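Local coordinates for alcohol dehydrogenase, zinc-containing (Streptococcus pneumoniae serotype 2, PDB 5YLN) that is a zinc-dependent alcohol dehydrogenase, and probably oxidises alcohols to aldehydes or ketones with NAD+ as the hydride acceptor, at the interface of chains A and B. Residues are numbered along the deposited sequence; one frame, centred on the assembly and turned at random. Chains: chain A/B, Alcohol dehydrogenase, zinc-containing.

The interface of chains A and B. Residues chain A 99, 104, 106-107, 295-296; chain B 264-265, 287-289.
The side-chain carbonyl oxygen OD1 of B:Asn289 takes two hydrogen bonds from the partner subunit, a compact example of one amide joining two separate segments across the interface of two chains related by a two-fold axis in the deposited assembly, which may be the biological dimer. The backbone N of A:Leu296 donates to OD1 at 3.0 Å in a nearly straight bond (166° at the hydrogen), and the imidazole NE2 of A:His107 donates to it at 3.1 Å. The donors come from opposite faces of the amide, each well out of its plane, and the imidazole stands almost perpendicular to that amide. NE2 also points to the backbone O of B:Ile287 at 2.7 Å, but the bond is bent (119° at the hydrogen), as expected when one N-H is shared between two acceptors near the ring plane.

B:Val264 covers one face of the ring: its CG2 methyl lies above it, offset toward the rim, 3.8 Å from the ring centroid, while CG1, anti to the backbone N (chi1 169°), packs near CD2 of A:His107 and against the A:Tyr99 ring. Further along, CD1 of A:Ile104 meets the carboxylate carbon CG of B:Asp265. Beside the polar cluster, A:Leu296 and B:Ile287 lie parallel, their tips directed alike, with CD2 of the leucine 3.7 Å from CG1 of the isoleucine. Two waters add bridges between the chains: one links A:Leu296 O and B:Asn289 ND2, and another lies 2.7 Å from the phenol OH of A:Tyr99 and also bonds the backbone N of B:Val264.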
# COMPACT_ATOMS: atom_id res chain seq x y z
N TYR A 99 16.75 -10.04 -6.43
CA TYR A 99 15.97 -8.82 -6.62
C TYR A 99 16.19 -8.21 -7.99
O TYR A 99 15.25 -7.62 -8.54
CB TYR A 99 16.27 -7.81 -5.50
CG TYR A 99 15.62 -8.27 -4.22
CD1 TYR A 99 14.24 -8.48 -4.17
CD2 TYR A 99 16.38 -8.54 -3.08
CE1 TYR A 99 13.62 -8.92 -3.02
CE2 TYR A 99 15.77 -8.98 -1.92
CZ TYR A 99 14.39 -9.18 -1.90
OH TYR A 99 13.77 -9.62 -0.77
N ILE A 104 13.96 -5.02 -9.26
CA ILE A 104 14.02 -4.21 -8.04
C ILE A 104 15.48 -3.90 -7.76
O ILE A 104 16.06 -4.38 -6.78
CB ILE A 104 13.33 -4.94 -6.87
CG1 ILE A 104 11.93 -5.41 -7.30
CG2 ILE A 104 13.24 -4.06 -5.64
CD1 ILE A 104 11.26 -6.25 -6.26
N ALA A 106 16.91 -1.44 -6.60
CA ALA A 106 17.07 -0.82 -5.29
C ALA A 106 17.51 -1.81 -4.22
O ALA A 106 18.08 -1.39 -3.20
CB ALA A 106 15.75 -0.14 -4.89
N HIS A 107 17.28 -3.11 -4.43
CA HIS A 107 17.64 -4.07 -3.40
C HIS A 107 18.52 -5.19 -3.93
O HIS A 107 18.51 -6.30 -3.41
CB HIS A 107 16.39 -4.61 -2.72
CG HIS A 107 15.67 -3.55 -1.95
ND1 HIS A 107 16.08 -3.15 -0.70
CD2 HIS A 107 14.65 -2.73 -2.30
CE1 HIS A 107 15.31 -2.16 -0.28
NE2 HIS A 107 14.43 -1.89 -1.23
N GLY A 295 9.11 3.29 -1.15
CA GLY A 295 10.13 2.69 -1.98
C GLY A 295 11.38 3.54 -2.10
O GLY A 295 11.37 4.76 -1.90
N LEU A 296 12.47 2.84 -2.37
CA LEU A 296 13.70 3.41 -2.90
C LEU A 296 13.68 3.22 -4.42
O LEU A 296 13.37 2.13 -4.90
CB LEU A 296 14.91 2.68 -2.31
CG LEU A 296 16.30 2.94 -2.89
CD1 LEU A 296 16.60 4.40 -2.79
CD2 LEU A 296 17.32 2.13 -2.11
N VAL B 264 11.04 -7.05 1.28
CA VAL B 264 11.14 -6.14 0.14
C VAL B 264 10.07 -6.48 -0.89
O VAL B 264 9.95 -7.63 -1.32
CB VAL B 264 12.55 -6.19 -0.48
CG1 VAL B 264 12.58 -5.46 -1.82
CG2 VAL B 264 13.59 -5.59 0.46
N ASP B 265 9.30 -5.47 -1.30
CA ASP B 265 8.24 -5.52 -2.32
C ASP B 265 6.95 -6.12 -1.79
O ASP B 265 5.99 -6.26 -2.56
CB ASP B 265 8.65 -6.29 -3.59
CG ASP B 265 7.86 -5.85 -4.82
OD1 ASP B 265 7.73 -4.61 -5.01
OD2 ASP B 265 7.39 -6.72 -5.59
N ILE B 287 12.54 2.71 2.70
CA ILE B 287 13.52 2.17 1.78
C ILE B 287 13.21 0.74 1.36
O ILE B 287 13.81 0.25 0.39
CB ILE B 287 14.91 2.28 2.44
CG1 ILE B 287 16.01 2.35 1.38
CG2 ILE B 287 15.12 1.13 3.43
CD1 ILE B 287 17.38 2.55 1.94
N ARG B 288 12.27 0.06 2.02
CA ARG B 288 12.05 -1.37 1.80
C ARG B 288 11.04 -1.67 0.70
O ARG B 288 10.79 -2.85 0.41
CB ARG B 288 11.59 -2.01 3.11
CG ARG B 288 11.74 -3.53 3.16
CD ARG B 288 11.68 -3.94 4.61
NE ARG B 288 11.68 -5.39 4.83
CZ ARG B 288 12.78 -6.13 4.88
NH1 ARG B 288 13.97 -5.57 4.66
NH2 ARG B 288 12.70 -7.44 5.12
N ASN B 289 10.46 -0.65 0.06
CA ASN B 289 9.52 -0.86 -1.05
C ASN B 289 8.34 -1.73 -0.60
O ASN B 289 8.08 -2.79 -1.16
CB ASN B 289 10.23 -1.49 -2.26
CG ASN B 289 11.26 -0.57 -2.92
OD1 ASN B 289 12.19 -0.09 -2.27
ND2 ASN B 289 11.11 -0.36 -4.21
O HOH W 1 13.52 -8.52 1.70
O HOH W 2 12.42 0.22 -6.75